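Iron-sulfur cluster co-chaperone protein HscB (Homo sapiens, PDB 3BVO) acts as a J-type co-chaperone in mitochondrial iron-sulfur cluster assembly, interacting with ISCU and HSPA9 in an iron-sulfur transfer complex. Local coordinates at residues I119-F133 with E181-N195. Numbering follows the deposited sequence.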
loop_
_atom_site.group_PDB
_atom_site.type_symbol
_atom_site.label_atom_id
_atom_site.label_comp_id
_atom_site.label_asym_id
_atom_site.label_seq_id
_atom_site.Cartn_x
_atom_site.Cartn_y
_atom_site.Cartn_z
ATOM N N ILE A 119 -2.117 12.360 8.627
ATOM C CA ILE A 119 -3.544 12.501 8.400
ATOM C C ILE A 119 -4.185 11.125 8.522
ATOM O O ILE A 119 -3.863 10.207 7.742
ATOM C CB ILE A 119 -3.806 13.088 7.003
ATOM C CG1 ILE A 119 -3.603 14.604 7.028
ATOM C CG2 ILE A 119 -5.197 12.684 6.476
ATOM C CD1 ILE A 119 -3.711 15.297 5.671
ATOM N N GLU A 120 -5.070 10.973 9.503
ATOM C CA GLU A 120 -5.779 9.716 9.698
ATOM C C GLU A 120 -7.107 9.750 8.950
ATOM O O GLU A 120 -7.720 10.806 8.803
ATOM C CB GLU A 120 -5.986 9.433 11.189
ATOM C CG GLU A 120 -6.133 7.951 11.537
ATOM C CD GLU A 120 -4.919 7.118 11.148
ATOM O OE1 GLU A 120 -3.779 7.547 11.420
ATOM O OE2 GLU A 120 -5.106 6.027 10.574
ATOM N N ILE A 121 -7.542 8.587 8.479
ATOM C CA ILE A 121 -8.750 8.487 7.668
ATOM C C ILE A 121 -9.888 7.813 8.434
ATOM O O ILE A 121 -9.690 6.756 9.038
ATOM C CB ILE A 121 -8.505 7.697 6.361
ATOM C CG1 ILE A 121 -7.017 7.353 6.186
ATOM C CG2 ILE A 121 -9.091 8.451 5.166
ATOM C CD1 ILE A 121 -6.588 6.058 6.883
ATOM N N PRO A 122 -11.084 8.427 8.415
ATOM C CA PRO A 122 -12.265 7.809 9.006
ATOM C C PRO A 122 -12.736 6.664 8.118
ATOM O O PRO A 122 -12.555 6.719 6.899
ATOM C CB PRO A 122 -13.297 8.945 9.008
ATOM C CG PRO A 122 -12.542 10.192 8.662
ATOM C CD PRO A 122 -11.397 9.742 7.835
ATOM N N GLU A 123 -13.333 5.639 8.721
ATOM C CA GLU A 123 -13.634 4.406 7.998
ATOM C C GLU A 123 -14.821 4.550 7.041
ATOM O O GLU A 123 -15.958 4.194 7.371
ATOM C CB GLU A 123 -13.825 3.240 8.969
ATOM C CG GLU A 123 -13.476 1.884 8.367
ATOM C CD GLU A 123 -13.350 0.792 9.421
ATOM O OE1 GLU A 123 -12.623 1.003 10.452
ATOM O OE2 GLU A 123 -13.978 -0.289 9.204
ATOM N N ARG A 124 -14.524 5.089 5.856
ATOM C CA ARG A 124 -15.484 5.256 4.761
ATOM C C ARG A 124 -16.748 5.998 5.220
ATOM O O ARG A 124 -17.866 5.626 4.849
ATOM C CB ARG A 124 -15.816 3.886 4.146
ATOM C CG ARG A 124 -16.286 3.897 2.695
ATOM C CD ARG A 124 -16.449 2.469 2.184
ATOM N NE ARG A 124 -17.463 2.354 1.132
ATOM C CZ ARG A 124 -18.714 1.930 1.322
ATOM N NH1 ARG A 124 -19.549 1.861 0.294
ATOM N NH2 ARG A 124 -19.139 1.572 2.529
ATOM N N THR A 125 -16.558 7.044 6.027
ATOM C CA THR A 125 -17.679 7.777 6.621
ATOM C C THR A 125 -18.607 8.310 5.544
ATOM O O THR A 125 -18.268 9.230 4.795
ATOM C CB THR A 125 -17.231 8.929 7.546
ATOM O OG1 THR A 125 -16.228 8.458 8.453
ATOM C CG2 THR A 125 -18.420 9.461 8.347
ATOM N N ASP A 126 -19.784 7.700 5.495
ATOM C CA ASP A 126 -20.771 7.926 4.454
ATOM C C ASP A 126 -21.361 9.334 4.485
ATOM O O ASP A 126 -21.852 9.828 3.475
ATOM C CB ASP A 126 -21.880 6.882 4.591
ATOM C CG ASP A 126 -22.658 6.680 3.313
ATOM O OD1 ASP A 126 -23.888 6.489 3.407
ATOM O OD2 ASP A 126 -22.049 6.704 2.219
ATOM N N TYR A 127 -21.298 9.982 5.643
ATOM C CA TYR A 127 -21.918 11.292 5.823
ATOM C C TYR A 127 -21.045 12.474 5.428
ATOM O O TYR A 127 -21.542 13.444 4.850
ATOM C CB TYR A 127 -22.406 11.459 7.262
ATOM C CG TYR A 127 -23.890 11.251 7.401
ATOM C CD1 TYR A 127 -24.416 9.984 7.643
ATOM C CD2 TYR A 127 -24.772 12.322 7.274
ATOM C CE1 TYR A 127 -25.782 9.790 7.765
ATOM C CE2 TYR A 127 -26.139 12.141 7.395
ATOM C CZ TYR A 127 -26.639 10.873 7.639
ATOM O OH TYR A 127 -27.999 10.691 7.760
ATOM N N GLU A 128 -19.753 12.389 5.737
ATOM C CA GLU A 128 -18.820 13.492 5.498
ATOM C C GLU A 128 -18.601 13.778 4.010
ATOM O O GLU A 128 -17.750 14.594 3.649
ATOM C CB GLU A 128 -17.477 13.231 6.197
ATOM C CG GLU A 128 -17.570 12.930 7.698
ATOM C CD GLU A 128 -18.277 14.017 8.499
ATOM O OE1 GLU A 128 -17.981 15.214 8.293
ATOM O OE2 GLU A 128 -19.126 13.668 9.348
HETATM N N MSE A 129 -19.387 13.121 3.159
HETATM C CA MSE A 129 -19.250 13.235 1.709
HETATM C C MSE A 129 -20.150 14.314 1.112
HETATM O O MSE A 129 -21.154 14.697 1.712
HETATM C CB MSE A 129 -19.541 11.886 1.054
HETATM C CG MSE A 129 -18.924 11.711 -0.320
HETATM SE SE MSE A 129 -16.974 11.711 -0.295
HETATM C CE MSE A 129 -16.617 13.596 -0.649
ATOM N N ASP A 130 -19.786 14.797 -0.074
ATOM C CA ASP A 130 -20.558 15.832 -0.756
ATOM C C ASP A 130 -21.665 15.248 -1.628
ATOM O O ASP A 130 -21.635 14.071 -1.996
ATOM C CB ASP A 130 -19.649 16.729 -1.596
ATOM C CG ASP A 130 -19.351 16.142 -2.953
ATOM O OD1 ASP A 130 -18.461 15.274 -3.040
ATOM O OD2 ASP A 130 -20.007 16.546 -3.933
ATOM N N ARG A 131 -22.619 16.106 -1.976
ATOM C CA ARG A 131 -23.847 15.702 -2.656
ATOM C C ARG A 131 -23.647 15.078 -4.039
ATOM O O ARG A 131 -24.084 13.952 -4.271
ATOM C CB ARG A 131 -24.839 16.874 -2.717
ATOM C CG ARG A 131 -25.384 17.281 -1.350
ATOM C CD ARG A 131 -26.523 18.302 -1.425
ATOM N NE ARG A 131 -26.046 19.681 -1.494
ATOM C CZ ARG A 131 -26.611 20.729 -0.893
ATOM N NH1 ARG A 131 -27.698 20.593 -0.135
ATOM N NH2 ARG A 131 -26.071 21.934 -1.044
ATOM N N GLN A 132 -22.991 15.799 -4.949
ATOM C CA GLN A 132 -22.877 15.358 -6.343
ATOM C C GLN A 132 -22.367 13.928 -6.426
ATOM O O GLN A 132 -22.896 13.101 -7.177
ATOM C CB GLN A 132 -21.960 16.285 -7.145
ATOM C CG GLN A 132 -22.580 17.612 -7.537
ATOM C CD GLN A 132 -22.662 18.599 -6.378
ATOM O OE1 GLN A 132 -22.057 18.393 -5.319
ATOM N NE2 GLN A 132 -23.417 19.681 -6.575
ATOM N N PHE A 133 -21.339 13.650 -5.633
ATOM C CA PHE A 133 -20.711 12.340 -5.609
ATOM C C PHE A 133 -21.695 11.297 -5.112
ATOM O O PHE A 133 -21.838 10.246 -5.739
ATOM C CB PHE A 133 -19.437 12.355 -4.751
ATOM C CG PHE A 133 -18.814 11.013 -4.584
ATOM C CD1 PHE A 133 -17.972 10.496 -5.569
ATOM C CD2 PHE A 133 -19.078 10.246 -3.449
ATOM C CE1 PHE A 133 -17.389 9.229 -5.425
ATOM C CE2 PHE A 133 -18.506 8.976 -3.284
ATOM C CZ PHE A 133 -17.656 8.465 -4.278
ATOM N N GLU A 181 -5.471 17.669 1.902
ATOM C CA GLU A 181 -6.903 17.712 2.177
ATOM C C GLU A 181 -7.686 17.313 0.931
ATOM O O GLU A 181 -8.687 16.582 1.018
ATOM C CB GLU A 181 -7.335 19.066 2.732
ATOM C CG GLU A 181 -6.989 19.226 4.207
ATOM C CD GLU A 181 -7.537 18.090 5.087
ATOM O OE1 GLU A 181 -8.757 17.805 5.031
ATOM O OE2 GLU A 181 -6.745 17.482 5.845
ATOM N N GLU A 182 -7.197 17.743 -0.229
ATOM C CA GLU A 182 -7.750 17.263 -1.484
ATOM C C GLU A 182 -7.474 15.777 -1.698
ATOM O O GLU A 182 -8.384 15.039 -2.063
ATOM C CB GLU A 182 -7.228 18.072 -2.674
ATOM C CG GLU A 182 -7.698 17.577 -4.032
ATOM C CD GLU A 182 -9.058 18.115 -4.430
ATOM O OE1 GLU A 182 -9.907 18.359 -3.541
ATOM O OE2 GLU A 182 -9.284 18.296 -5.647
ATOM N N ALA A 183 -6.235 15.338 -1.487
ATOM C CA ALA A 183 -5.892 13.938 -1.735
ATOM C C ALA A 183 -6.745 13.018 -0.874
ATOM O O ALA A 183 -7.143 11.949 -1.329
ATOM C CB ALA A 183 -4.420 13.681 -1.496
ATOM N N LYS A 184 -7.039 13.449 0.352
ATOM C CA LYS A 184 -7.843 12.671 1.266
ATOM C C LYS A 184 -9.234 12.588 0.715
ATOM O O LYS A 184 -9.859 11.530 0.749
ATOM C CB LYS A 184 -7.894 13.302 2.659
ATOM C CG LYS A 184 -8.682 12.479 3.692
ATOM C CD LYS A 184 -8.752 13.157 5.068
ATOM C CE LYS A 184 -9.239 12.140 6.116
ATOM N NZ LYS A 184 -9.320 12.655 7.509
ATOM N N GLU A 185 -9.725 13.708 0.202
ATOM C CA GLU A 185 -11.021 13.695 -0.461
ATOM C C GLU A 185 -11.059 12.610 -1.535
ATOM O O GLU A 185 -11.766 11.616 -1.379
ATOM C CB GLU A 185 -11.369 15.065 -1.036
ATOM C CG GLU A 185 -12.657 15.070 -1.839
ATOM C CD GLU A 185 -13.509 16.313 -1.625
ATOM O OE1 GLU A 185 -12.990 17.358 -1.163
ATOM O OE2 GLU A 185 -14.719 16.238 -1.923
ATOM N N ILE A 186 -10.264 12.776 -2.585
ATOM C CA ILE A 186 -10.280 11.856 -3.714
ATOM C C ILE A 186 -10.023 10.414 -3.307
ATOM O O ILE A 186 -10.683 9.517 -3.818
ATOM C CB ILE A 186 -9.286 12.261 -4.788
ATOM C CG1 ILE A 186 -9.383 13.768 -5.051
ATOM C CG2 ILE A 186 -9.550 11.478 -6.045
ATOM C CD1 ILE A 186 -8.326 14.299 -5.966
ATOM N N LEU A 187 -9.096 10.180 -2.377
ATOM C CA LEU A 187 -8.817 8.808 -1.956
ATOM C C LEU A 187 -10.017 8.181 -1.270
ATOM O O LEU A 187 -10.283 7.000 -1.461
ATOM C CB LEU A 187 -7.549 8.702 -1.104
ATOM C CG LEU A 187 -6.235 8.805 -1.902
ATOM C CD1 LEU A 187 -5.091 9.204 -1.005
ATOM C CD2 LEU A 187 -5.871 7.529 -2.666
ATOM N N THR A 188 -10.764 8.965 -0.501
ATOM C CA THR A 188 -12.003 8.453 0.089
ATOM C C THR A 188 -12.994 8.061 -1.005
ATOM O O THR A 188 -13.819 7.173 -0.812
ATOM C CB THR A 188 -12.672 9.457 1.086
ATOM O OG1 THR A 188 -11.724 9.861 2.072
ATOM C CG2 THR A 188 -13.831 8.808 1.817
ATOM N N LYS A 189 -12.907 8.724 -2.153
ATOM C CA LYS A 189 -13.772 8.394 -3.274
ATOM C C LYS A 189 -13.311 7.099 -3.880
ATOM O O LYS A 189 -14.099 6.208 -4.126
ATOM C CB LYS A 189 -13.782 9.497 -4.333
ATOM C CG LYS A 189 -14.601 10.721 -3.965
ATOM C CD LYS A 189 -14.721 11.656 -5.143
ATOM C CE LYS A 189 -15.310 12.997 -4.744
ATOM N NZ LYS A 189 -15.542 13.837 -5.954
HETATM N N MSE A 190 -12.016 6.986 -4.099
HETATM C CA MSE A 190 -11.479 5.797 -4.732
HETATM C C MSE A 190 -11.805 4.548 -3.932
HETATM O O MSE A 190 -11.913 3.452 -4.496
HETATM C CB MSE A 190 -9.984 5.925 -4.927
HETATM C CG MSE A 190 -9.604 6.873 -6.033
HETATM SE SE MSE A 190 -7.664 7.184 -6.026
HETATM C CE MSE A 190 -7.027 5.323 -5.879
ATOM N N ARG A 191 -11.990 4.710 -2.627
ATOM C CA ARG A 191 -12.373 3.577 -1.812
ATOM C C ARG A 191 -13.738 3.021 -2.264
ATOM O O ARG A 191 -13.894 1.799 -2.423
ATOM C CB ARG A 191 -12.350 3.916 -0.321
ATOM C CG ARG A 191 -11.874 2.739 0.521
ATOM C CD ARG A 191 -12.128 2.914 2.001
ATOM N NE ARG A 191 -11.825 4.270 2.433
ATOM C CZ ARG A 191 -11.305 4.601 3.609
ATOM N NH1 ARG A 191 -11.077 5.881 3.885
ATOM N NH2 ARG A 191 -10.999 3.669 4.502
ATOM N N TYR A 192 -14.703 3.917 -2.501
ATOM C CA TYR A 192 -16.010 3.526 -3.027
ATOM C C TYR A 192 -15.904 2.708 -4.293
ATOM O O TYR A 192 -16.403 1.581 -4.365
ATOM C CB TYR A 192 -16.908 4.734 -3.255
ATOM C CG TYR A 192 -17.504 5.245 -1.967
ATOM C CD1 TYR A 192 -18.666 4.666 -1.425
ATOM C CD2 TYR A 192 -16.901 6.295 -1.267
ATOM C CE1 TYR A 192 -19.210 5.137 -0.219
ATOM C CE2 TYR A 192 -17.439 6.771 -0.066
ATOM C CZ TYR A 192 -18.585 6.188 0.450
ATOM O OH TYR A 192 -19.106 6.661 1.633
ATOM N N PHE A 193 -15.232 3.257 -5.289
ATOM C CA PHE A 193 -15.162 2.579 -6.563
ATOM C C PHE A 193 -14.456 1.236 -6.503
ATOM O O PHE A 193 -14.817 0.346 -7.257
ATOM C CB PHE A 193 -14.612 3.496 -7.649
ATOM C CG PHE A 193 -15.611 4.512 -8.123
ATOM C CD1 PHE A 193 -16.107 5.486 -7.250
ATOM C CD2 PHE A 193 -16.079 4.488 -9.422
ATOM C CE1 PHE A 193 -17.055 6.419 -7.668
ATOM C CE2 PHE A 193 -17.025 5.421 -9.850
ATOM C CZ PHE A 193 -17.510 6.390 -8.968
ATOM N N SER A 194 -13.495 1.068 -5.591
ATOM C CA SER A 194 -12.848 -0.240 -5.389
ATOM C C SER A 194 -13.842 -1.295 -4.967
ATOM O O SER A 194 -13.881 -2.378 -5.545
ATOM C CB SER A 194 -11.758 -0.156 -4.343
ATOM O OG SER A 194 -10.690 0.606 -4.848
ATOM N N ASN A 195 -14.645 -0.985 -3.955
ATOM C CA ASN A 195 -15.755 -1.847 -3.592
ATOM C C ASN A 195 -16.621 -2.199 -4.808
ATOM O O ASN A 195 -16.821 -3.366 -5.119
ATOM C CB ASN A 195 -16.594 -1.198 -2.495
ATOM C CG ASN A 195 -15.846 -1.079 -1.192
ATOM O OD1 ASN A 195 -16.116 -0.186 -0.388
ATOM N ND2 ASN A 195 -14.895 -1.985 -0.968
#
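The linker that joins the J-domain to the C-terminal helical bundle of HscB runs across helix 180-203, and Tyr-192 of that helix is gripped by Arg-124, Asp-126 and Phe-133 of the linker and the helix it leads into. Tyr-192 OH donates to Asp-126 OD2 at 3.0 Å, the oxygen accepting through its anti lone pair. Over one ring face lies the extended side chain of Arg-124, its CG making a CH-pi contact 4.3 Å from the Tyr-192 ring centroid and the guanidinium plane tilted 46° to the ring. Phe-133 covers the other face, edge first, in an offset edge-to-face pair with ring planes at 66°. The Phe-133 ring in turn receives Lys-189 over a face, Lys-189 CG in CH-pi contact 3.8 Å from its centroid, while Phe-193 meets CE1 of the same ring. Ile-137 of helix 131-146 also touches Tyr-192 and Phe-193. About two turns nearer the start of helix 180-203, Lys-184, with CG anti to the backbone N (chi1 -177°) and the chain straight beyond it, passes Ile-119 CG2, and Lys-184 NZ donates a hydrogen bond to Glu-120 O at 2.8 Å, in the carbonyl plane. Were Tyr-192 replaced by alanine, Asp-126 would probably lose its phenol donor and a gap would be likely to open between Arg-124 and Phe-133. Chemically, aromatic and aliphatic packing, including Lys-189 methylenes over Phe-133, joins two side-chain-donated hydrogen bonds.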